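PDB 2YHG: cellulose-binding protein from Saccharophagus degradans, which probably binds cellulose or a related polysaccharide and, through a C-terminal portion that includes a nucleoside hydrolase-like domain, may hydrolyse glycosidic bonds. Local coordinates for residues 266-279 with 293-307. Sequence-based numbering, arbitrary orientation.
Sequences GWGGRFPSKQAGVR and TYYMYTENGESIKRW. With EDO (1,2-ethanediol), chain K.
Q275 and M296 exchange two backbone hydrogen bonds, Q275 N to M296 O (2.9 Å) and M296 N to Q275 O (3.1 Å), which join strands 273-276 and 295-298 into a short antiparallel ribbon. A third bond, G277 N to Y294 O, continues the ladder to one end. There Y294 lies with one ring face under the CA of G277, and its OH donates a hydrogen bond to V278 O (2.7 Å) from well above the carbonyl plane. Y294 OH also accepts a hydrogen bond from R279 NH1 (3.0 Å), lying almost in the guanidinium plane, so the phenol oxygen both donates and accepts; its ring reaches this spot because CG sits between the backbone N and carbonyl carbon (chi1 64°). D292 forms a salt bridge with the same R279 nitrogen. Beside the ribbon, the extended K274 chain runs over the Y297 ring, CG 3.6 Å from its centroid in a CH-pi contact. Q275 CD of the amide lies 3.4 Å from T298 CG2, and two waters link Q275 NE2 to T298 O and E299 O.

Beyond the strands, F271 rests alongside the bent E299 side chain, whose carboxylate is held by the backbone NH groups of R208 and S209. R270 N donates to S303 OG (2.9 Å), while W267 CD1 lies over one face of W307, whose other face meets R306 CG. G266 and S303 belong to a magnesium site.

M296 and F271 pack on strand 203-207, and Y297 bonds to its backbone, so the ribbon flanks an outermost strand of the parallel sheet in the nucleoside hydrolase-like domain. The ribbon is thus held by backbone bonds, water bridges and a phenol that both donates and accepts, while at the other end tryptophan packing and shared magnesium ligation join the segments.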
ATOM      1  N   GLY A 266       4.473  -8.240   1.543  1.00  7.94           N
ATOM      2  CA  GLY A 266       3.520  -7.955   0.498  1.00  7.66           C
ATOM      3  C   GLY A 266       4.115  -6.927  -0.421  1.00  7.24           C
ATOM      4  O   GLY A 266       5.312  -6.671  -0.385  1.00  7.36           O
ATOM      5  N   TRP A 267       3.303  -6.369  -1.302  1.00  6.98           N
ATOM      6  CA  TRP A 267       3.827  -5.517  -2.359  1.00  7.08           C
ATOM      7  C   TRP A 267       4.408  -4.199  -1.868  1.00  6.60           C
ATOM      8  O   TRP A 267       5.095  -3.525  -2.646  1.00  7.74           O
ATOM      9  CB  TRP A 267       2.764  -5.256  -3.396  1.00  6.78           C
ATOM     10  CG  TRP A 267       2.310  -6.364  -4.273  1.00  7.74           C
ATOM     11  CD1 TRP A 267       2.597  -7.693  -4.185  1.00  7.83           C
ATOM     12  CD2 TRP A 267       1.479  -6.187  -5.416  1.00  7.32           C
ATOM     13  NE1 TRP A 267       1.998  -8.362  -5.239  1.00  8.34           N
ATOM     14  CE2 TRP A 267       1.318  -7.449  -6.011  1.00  8.30           C
ATOM     15  CE3 TRP A 267       0.877  -5.073  -6.009  1.00  7.88           C
ATOM     16  CZ2 TRP A 267       0.580  -7.643  -7.171  1.00  8.47           C
ATOM     17  CZ3 TRP A 267       0.159  -5.260  -7.170  1.00  8.66           C
ATOM     18  CH2 TRP A 267       0.025  -6.537  -7.755  1.00  8.68           C
ATOM     19  N   GLY A 268       4.151  -3.807  -0.625  1.00  6.68           N
ATOM     20  CA  GLY A 268       4.825  -2.664  -0.035  1.00  7.04           C
ATOM     21  C   GLY A 268       6.042  -3.004   0.802  1.00  6.63           C
ATOM     22  O   GLY A 268       6.619  -2.111   1.441  1.00  7.32           O
ATOM     23  N   GLY A 269       6.445  -4.267   0.803  1.00  6.72           N
ATOM     24  CA  GLY A 269       7.575  -4.726   1.585  1.00  6.97           C
ATOM     25  C   GLY A 269       7.199  -5.403   2.879  1.00  6.60           C
ATOM     26  O   GLY A 269       6.018  -5.570   3.228  1.00  6.91           O
ATOM     27  N   ARG A 270       8.237  -5.805   3.602  1.00  6.92           N
ATOM     28  CA  ARG A 270       8.122  -6.574   4.854  1.00  6.60           C
ATOM     29  C   ARG A 270       8.926  -5.858   5.931  1.00  7.02           C
ATOM     30  O   ARG A 270      10.062  -5.465   5.679  1.00  7.50           O
ATOM     31  CB  ARG A 270       8.657  -8.001   4.647  1.00  7.31           C
ATOM     32  CG  ARG A 270       8.404  -8.888   5.821  1.00  7.45           C
ATOM     33  CD  ARG A 270       8.749 -10.340   5.530  1.00  8.90           C
ATOM     34  NE  ARG A 270      10.142 -10.523   5.058  1.00 10.41           N
ATOM     35  CZ  ARG A 270      11.214 -10.505   5.849  1.00 11.23           C
ATOM     36  NH1 ARG A 270      11.072 -10.378   7.147  1.00 11.57           N
ATOM     37  NH2 ARG A 270      12.422 -10.600   5.326  1.00 14.40           N
ATOM     38  N   PHE A 271       8.327  -5.710   7.103  1.00  7.09           N
ATOM     39  CA  PHE A 271       8.891  -4.883   8.174  1.00  6.86           C
ATOM     40  C   PHE A 271       8.952  -5.715   9.451  1.00  7.65           C
ATOM     41  O   PHE A 271       8.008  -5.750  10.219  1.00  8.36           O
ATOM     42  CB  PHE A 271       8.046  -3.632   8.358  1.00  7.14           C
ATOM     43  CG  PHE A 271       7.859  -2.892   7.052  1.00  6.62           C
ATOM     44  CD1 PHE A 271       8.841  -2.041   6.570  1.00  7.93           C
ATOM     45  CD2 PHE A 271       6.744  -3.072   6.272  1.00  6.88           C
ATOM     46  CE1 PHE A 271       8.716  -1.416   5.364  1.00  7.90           C
ATOM     47  CE2 PHE A 271       6.605  -2.432   5.058  1.00  8.12           C
ATOM     48  CZ  PHE A 271       7.616  -1.635   4.596  1.00  7.91           C
ATOM     49  N   PRO A 272      10.052  -6.460   9.650  1.00  7.82           N
ATOM     50  CA  PRO A 272      10.054  -7.478  10.703  1.00  8.85           C
ATOM     51  C   PRO A 272      10.236  -6.919  12.104  1.00  8.65           C
ATOM     52  O   PRO A 272      10.007  -7.647  13.069  1.00 10.88           O
ATOM     53  CB  PRO A 272      11.218  -8.378  10.305  1.00 10.40           C
ATOM     54  CG  PRO A 272      12.119  -7.501   9.528  1.00  9.66           C
ATOM     55  CD  PRO A 272      11.204  -6.607   8.742  1.00  9.01           C
ATOM     56  N   SER A 273      10.729  -5.683  12.239  1.00  7.84           N
ATOM     57  CA  SER A 273      11.025  -5.108  13.537  1.00  7.90           C
ATOM     58  C   SER A 273      11.068  -3.630  13.435  1.00  7.58           C
ATOM     59  O   SER A 273      11.219  -3.059  12.342  1.00  8.10           O
ATOM     60  CB  SER A 273      12.366  -5.612  14.070  1.00  9.77           C
ATOM     61  OG  SER A 273      13.417  -5.199  13.219  1.00 11.95           O
ATOM     62  N   LYS A 274      10.931  -2.986  14.582  1.00  7.90           N
ATOM     63  CA  LYS A 274      11.274  -1.585  14.724  1.00  7.58           C
ATOM     64  C   LYS A 274      12.779  -1.465  14.913  1.00  7.81           C
ATOM     65  O   LYS A 274      13.396  -2.282  15.590  1.00 10.87           O
ATOM     66  CB  LYS A 274      10.594  -0.967  15.942  1.00  8.89           C
ATOM     67  CG  LYS A 274       9.104  -0.997  15.921  1.00 10.50           C
ATOM     68  CD  LYS A 274       8.511  -0.306  17.121  1.00 12.20           C
ATOM     69  CE  LYS A 274       7.049  -0.667  17.343  1.00 14.68           C
ATOM     70  NZ  LYS A 274       6.611  -0.247  18.675  1.00 16.43           N
ATOM     71  N   GLN A 275      13.343  -0.430  14.314  1.00  6.43           N
ATOM     72  CA  GLN A 275      14.727  -0.080  14.499  1.00  6.74           C
ATOM     73  C   GLN A 275      14.852   1.285  15.119  1.00  6.39           C
ATOM     74  O   GLN A 275      13.946   2.128  14.976  1.00  6.67           O
ATOM     75  CB  GLN A 275      15.512  -0.119  13.172  1.00  6.87           C
ATOM     76  CG  GLN A 275      15.469  -1.461  12.470  1.00  7.38           C
ATOM     77  CD  GLN A 275      16.394  -1.509  11.293  1.00  8.26           C
ATOM     78  OE1 GLN A 275      17.298  -0.672  11.165  1.00  9.92           O
ATOM     79  NE2 GLN A 275      16.205  -2.502  10.430  1.00  9.92           N
ATOM     80  N   ALA A 276      15.967   1.529  15.799  1.00  6.32           N
ATOM     81  CA  ALA A 276      16.227   2.809  16.442  1.00  6.04           C
ATOM     82  C   ALA A 276      16.917   3.776  15.490  1.00  6.29           C
ATOM     83  O   ALA A 276      17.829   3.418  14.743  1.00  6.72           O
ATOM     84  CB  ALA A 276      17.130   2.606  17.678  1.00  7.14           C
ATOM     85  N   GLY A 277      16.501   5.034  15.527  1.00  6.08           N
ATOM     86  CA  GLY A 277      17.213   6.091  14.872  1.00  6.78           C
ATOM     87  C   GLY A 277      17.255   6.005  13.368  1.00  6.34           C
ATOM     88  O   GLY A 277      18.197   6.474  12.738  1.00  7.56           O
ATOM     89  N   VAL A 278      16.200   5.482  12.750  1.00  6.17           N
ATOM     90  CA  VAL A 278      16.153   5.336  11.280  1.00  6.95           C
ATOM     91  C   VAL A 278      16.207   6.746  10.677  1.00  5.87           C
ATOM     92  O   VAL A 278      15.305   7.565  10.903  1.00  6.46           O
ATOM     93  CB  VAL A 278      14.904   4.596  10.807  1.00  6.73           C
ATOM     94  CG1 VAL A 278      14.896   4.503   9.299  1.00  8.22           C
ATOM     95  CG2 VAL A 278      14.846   3.201  11.389  1.00  8.10           C
ATOM     96  N   ARG A 279      17.249   7.051   9.930  1.00  6.48           N
ATOM     97  CA  ARG A 279      17.463   8.400   9.430  1.00  6.19           C
ATOM     98  C   ARG A 279      16.767   8.654   8.103  1.00  6.31           C
ATOM     99  O   ARG A 279      16.714   7.776   7.238  1.00  7.08           O
ATOM    100  CB  ARG A 279      18.954   8.693   9.304  1.00  7.02           C
ATOM    101  CG  ARG A 279      19.740   8.602  10.609  1.00  7.00           C
ATOM    102  CD  ARG A 279      19.183   9.489  11.694  1.00  6.79           C
ATOM    103  NE  ARG A 279      20.066   9.542  12.850  1.00  6.82           N
ATOM    104  CZ  ARG A 279      19.682   9.655  14.125  1.00  6.40           C
ATOM    105  NH1 ARG A 279      18.422   9.539  14.485  1.00  6.76           N
ATOM    106  NH2 ARG A 279      20.597   9.928  15.059  1.00  7.31           N
ATOM    107  N   THR A 293      16.007   8.727  21.697  1.00  6.44           N
ATOM    108  CA  THR A 293      15.834   7.541  20.860  1.00  6.19           C
ATOM    109  C   THR A 293      14.382   7.447  20.393  1.00  6.12           C
ATOM    110  O   THR A 293      13.464   7.669  21.160  1.00  6.89           O
ATOM    111  CB  THR A 293      16.136   6.254  21.686  1.00  7.11           C
ATOM    112  OG1 THR A 293      17.364   6.468  22.403  1.00  7.03           O
ATOM    113  CG2 THR A 293      16.210   5.036  20.797  1.00  8.12           C
ATOM    114  N   TYR A 294      14.215   7.106  19.107  1.00  6.02           N
ATOM    115  CA  TYR A 294      12.911   6.839  18.539  1.00  6.33           C
ATOM    116  C   TYR A 294      12.975   5.573  17.721  1.00  6.07           C
ATOM    117  O   TYR A 294      14.032   5.212  17.211  1.00  6.72           O
ATOM    118  CB  TYR A 294      12.385   8.015  17.689  1.00  6.30           C
ATOM    119  CG  TYR A 294      13.210   8.303  16.474  1.00  5.96           C
ATOM    120  CD1 TYR A 294      14.292   9.169  16.532  1.00  6.21           C
ATOM    121  CD2 TYR A 294      12.956   7.662  15.272  1.00  6.08           C
ATOM    122  CE1 TYR A 294      15.081   9.397  15.435  1.00  6.47           C
ATOM    123  CE2 TYR A 294      13.787   7.851  14.157  1.00  6.44           C
ATOM    124  CZ  TYR A 294      14.862   8.697  14.273  1.00  6.17           C
ATOM    125  OH  TYR A 294      15.750   8.879  13.228  1.00  6.60           O
ATOM    126  N   TYR A 295      11.820   4.938  17.554  1.00  6.01           N
ATOM    127  CA  TYR A 295      11.726   3.686  16.825  1.00  5.96           C
ATOM    128  C   TYR A 295      10.745   3.822  15.673  1.00  6.36           C
ATOM    129  O   TYR A 295       9.729   4.523  15.796  1.00  6.69           O
ATOM    130  CB  TYR A 295      11.269   2.554  17.755  1.00  6.88           C
ATOM    131  CG  TYR A 295      12.347   2.136  18.715  1.00  7.51           C
ATOM    132  CD1 TYR A 295      12.551   2.799  19.903  1.00  7.90           C
ATOM    133  CD2 TYR A 295      13.212   1.098  18.387  1.00  8.02           C
ATOM    134  CE1 TYR A 295      13.601   2.452  20.754  1.00  9.33           C
ATOM    135  CE2 TYR A 295      14.246   0.735  19.219  1.00  9.58           C
ATOM    136  CZ  TYR A 295      14.449   1.426  20.394  1.00  9.24           C
ATOM    137  OH  TYR A 295      15.493   1.050  21.220  1.00 12.20           O
ATOM    138  N   MET A 296      11.016   3.114  14.585  1.00  6.12           N
ATOM    139  CA  MET A 296      10.166   3.048  13.417  1.00  6.10           C
ATOM    140  C   MET A 296      10.286   1.668  12.837  1.00  6.40           C
ATOM    141  O   MET A 296      11.376   1.102  12.799  1.00  7.17           O
ATOM    142  CB  MET A 296      10.594   4.074  12.327  1.00  6.21           C
ATOM    143  CG  MET A 296      10.450   5.515  12.783  1.00  6.08           C
ATOM    144  SD  MET A 296      11.224   6.624  11.590  1.00  6.40           S
ATOM    145  CE  MET A 296      10.672   8.196  12.256  1.00  7.17           C
ATOM    146  N   TYR A 297       9.187   1.106  12.326  1.00  6.00           N
ATOM    147  CA  TYR A 297       9.276  -0.090  11.521  1.00  6.70           C
ATOM    148  C   TYR A 297      10.013   0.238  10.241  1.00  6.28           C
ATOM    149  O   TYR A 297       9.776   1.275   9.625  1.00  7.60           O
ATOM    150  CB  TYR A 297       7.901  -0.640  11.204  1.00  7.34           C
ATOM    151  CG  TYR A 297       7.234  -1.306  12.373  1.00  7.38           C
ATOM    152  CD1 TYR A 297       7.633  -2.540  12.837  1.00  8.49           C
ATOM    153  CD2 TYR A 297       6.196  -0.685  13.050  1.00  9.44           C
ATOM    154  CE1 TYR A 297       6.988  -3.156  13.914  1.00  9.97           C
ATOM    155  CE2 TYR A 297       5.573  -1.278  14.143  1.00 11.17           C
ATOM    156  CZ  TYR A 297       5.968  -2.503  14.566  1.00 10.72           C
ATOM    157  OH  TYR A 297       5.359  -3.094  15.657  1.00 15.92           O
ATOM    158  N   THR A 298      10.893  -0.664   9.797  1.00  6.90           N
ATOM    159  CA  THR A 298      11.581  -0.486   8.560  1.00  7.12           C
ATOM    160  C   THR A 298      12.008  -1.882   8.087  1.00  6.78           C
ATOM    161  O   THR A 298      11.909  -2.853   8.823  1.00  7.38           O
ATOM    162  CB  THR A 298      12.757   0.504   8.697  1.00  7.50           C
ATOM    163  OG1 THR A 298      13.221   0.915   7.399  1.00  7.59           O
ATOM    164  CG2 THR A 298      13.899  -0.094   9.516  1.00  9.31           C
ATOM    165  N   GLU A 299      12.453  -1.992   6.858  1.00  6.94           N
ATOM    166  CA  GLU A 299      12.850  -3.284   6.322  1.00  6.90           C
ATOM    167  C   GLU A 299      14.090  -3.800   7.011  1.00  7.97           C
ATOM    168  O   GLU A 299      14.953  -3.037   7.478  1.00  9.34           O
ATOM    169  CB  GLU A 299      13.133  -3.167   4.804  1.00  7.64           C
ATOM    170  CG  GLU A 299      11.993  -2.603   3.978  1.00  7.65           C
ATOM    171  CD  GLU A 299      12.079  -1.094   3.754  1.00  7.05           C
ATOM    172  OE1 GLU A 299      12.672  -0.351   4.579  1.00  8.34           O
ATOM    173  OE2 GLU A 299      11.557  -0.621   2.718  1.00  7.66           O
ATOM    174  N   ASN A 300      14.248  -5.111   6.995  1.00  8.43           N
ATOM    175  CA  ASN A 300      15.526  -5.723   7.276  1.00  9.57           C
ATOM    176  C   ASN A 300      15.801  -6.667   6.127  1.00 10.78           C
ATOM    177  O   ASN A 300      15.724  -7.876   6.247  1.00 13.92           O
ATOM    178  CB  ASN A 300      15.543  -6.414   8.631  1.00 12.17           C
ATOM    179  CG  ASN A 300      16.940  -6.717   9.097  1.00 17.17           C
ATOM    180  OD1 ASN A 300      17.907  -6.473   8.396  1.00 18.63           O
ATOM    181  ND2 ASN A 300      17.057  -7.298  10.284  1.00 25.02           N
ATOM    182  N   GLY A 301      16.043  -6.080   4.972  1.00 11.66           N
ATOM    183  CA  GLY A 301      16.088  -6.813   3.704  1.00 11.92           C
ATOM    184  C   GLY A 301      15.089  -6.273   2.690  1.00  9.79           C
ATOM    185  O   GLY A 301      13.895  -6.167   2.972  1.00 10.05           O
ATOM    186  N   GLU A 302      15.570  -6.000   1.483  1.00 10.18           N
ATOM    187  CA  GLU A 302      14.713  -5.608   0.395  1.00  9.55           C
ATOM    188  C   GLU A 302      13.613  -6.669   0.205  1.00  8.50           C
ATOM    189  O   GLU A 302      13.880  -7.868   0.271  1.00 10.46           O
ATOM    190  CB  GLU A 302      15.567  -5.393  -0.860  1.00 10.72           C
ATOM    191  CG  GLU A 302      14.833  -4.704  -2.002  1.00 11.11           C
ATOM    192  CD  GLU A 302      13.823  -5.589  -2.728  1.00  9.26           C
ATOM    193  OE1 GLU A 302      14.024  -6.808  -2.818  1.00 10.77           O
ATOM    194  OE2 GLU A 302      12.804  -5.035  -3.211  1.00  8.84           O
ATOM    195  N   SER A 303      12.406  -6.227  -0.079  1.00  8.08           N
ATOM    196  CA  SER A 303      11.247  -7.089   0.053  1.00  8.04           C
ATOM    197  C   SER A 303      10.103  -6.738  -0.866  1.00  7.23           C
ATOM    198  O   SER A 303       8.968  -7.143  -0.631  1.00  9.07           O
ATOM    199  CB  SER A 303      10.853  -7.193   1.535  1.00  8.13           C
ATOM    200  OG  SER A 303      10.727  -5.914   2.128  1.00  8.10           O
ATOM    201  N   ILE A 304      10.376  -6.033  -1.965  1.00  6.95           N
ATOM    202  CA  ILE A 304       9.355  -5.746  -2.969  1.00  7.30           C
ATOM    203  C   ILE A 304       9.622  -6.499  -4.275  1.00  7.26           C
ATOM    204  O   ILE A 304       8.704  -6.957  -4.935  1.00  7.87           O
ATOM    205  CB  ILE A 304       9.172  -4.242  -3.211  1.00  7.16           C
ATOM    206  CG1 ILE A 304       8.884  -3.507  -1.885  1.00  7.47           C
ATOM    207  CG2 ILE A 304       8.073  -3.976  -4.224  1.00  8.67           C
ATOM    208  CD1 ILE A 304       8.869  -2.050  -2.030  1.00  9.66           C
ATOM    209  N   LYS A 305      10.888  -6.550  -4.684  1.00  7.97           N
ATOM    210  CA  LYS A 305      11.253  -7.123  -5.963  1.00  9.13           C
ATOM    211  C   LYS A 305      10.719  -8.524  -6.197  1.00  8.79           C
ATOM    212  O   LYS A 305      10.408  -8.891  -7.333  1.00  9.22           O
ATOM    213  CB  LYS A 305      12.768  -7.035  -6.127  1.00 12.60           C
ATOM    214  CG  LYS A 305      13.270  -7.553  -7.460  1.00 14.23           C
ATOM    215  N   ARG A 306      10.604  -9.325  -5.148  1.00  8.84           N
ATOM    216  CA  ARG A 306      10.051 -10.650  -5.320  1.00  9.54           C
ATOM    217  C   ARG A 306       8.660 -10.641  -5.943  1.00  9.52           C
ATOM    218  O   ARG A 306       8.281 -11.636  -6.561  1.00 11.78           O
ATOM    219  CB  ARG A 306      10.072 -11.381  -3.992  1.00 10.37           C
ATOM    220  CG  ARG A 306       9.142 -10.786  -2.955  1.00 10.30           C
ATOM    221  CD  ARG A 306       9.276 -11.457  -1.605  1.00 13.31           C
ATOM    222  NE  ARG A 306       9.007 -12.871  -1.710  1.00 14.68           N
ATOM    223  CZ  ARG A 306       9.496 -13.795  -0.893  1.00 15.34           C
ATOM    224  NH1 ARG A 306      10.153 -13.464   0.204  1.00 14.67           N
ATOM    225  NH2 ARG A 306       9.246 -15.067  -1.133  1.00 17.23           N
ATOM    226  N   TRP A 307       7.918  -9.552  -5.796  1.00  8.32           N
ATOM    227  CA  TRP A 307       6.578  -9.420  -6.321  1.00  8.30           C
ATOM    228  C   TRP A 307       6.515  -8.719  -7.691  1.00  8.44           C
ATOM    229  O   TRP A 307       5.445  -8.516  -8.217  1.00  9.41           O
ATOM    230  CB  TRP A 307       5.732  -8.607  -5.338  1.00  9.21           C
ATOM    231  CG  TRP A 307       5.776  -9.108  -3.911  1.00  8.31           C
ATOM    232  CD1 TRP A 307       6.394  -8.493  -2.871  1.00  8.30           C
ATOM    233  CD2 TRP A 307       5.210 -10.316  -3.376  1.00  8.83           C
ATOM    234  NE1 TRP A 307       6.275  -9.233  -1.729  1.00  8.02           N
ATOM    235  CE2 TRP A 307       5.556 -10.366  -2.012  1.00  7.94           C
ATOM    236  CE3 TRP A 307       4.463 -11.361  -3.923  1.00  9.63           C
ATOM    237  CZ2 TRP A 307       5.141 -11.393  -1.177  1.00  9.32           C
ATOM    238  CZ3 TRP A 307       4.047 -12.374  -3.085  1.00 10.96           C
ATOM    239  CH2 TRP A 307       4.406 -12.392  -1.735  1.00 10.94           C
TER
HETATM  240  C1  EDO K1943       5.837 -16.379  -1.906  1.00 19.43           C
HETATM  241  O1  EDO K1943       7.120 -16.573  -2.512  1.00 22.52           O
HETATM  242  C2  EDO K1943       5.893 -16.323  -0.388  1.00 15.08           C
HETATM  243  O2  EDO K1943       6.277 -17.592   0.123  1.00 16.67           O
HETATM  244  O   HOH W   1       9.644  -2.112   1.468  1.00  8.89           O
HETATM  245  O   HOH W   2      12.512  -6.759   5.395  1.00  9.32           O
HETATM  246  O   HOH W   3      13.748  -4.099  10.622  1.00 10.38           O
HETATM  247  O   HOH W   4      14.739  -7.704  12.264  1.00 17.47           O
HETATM  248  O   HOH W   5      13.807   4.746  14.131  1.00 10.31           O
HETATM  249  O   HOH W   6      17.944  -2.789   8.091  1.00 21.68           O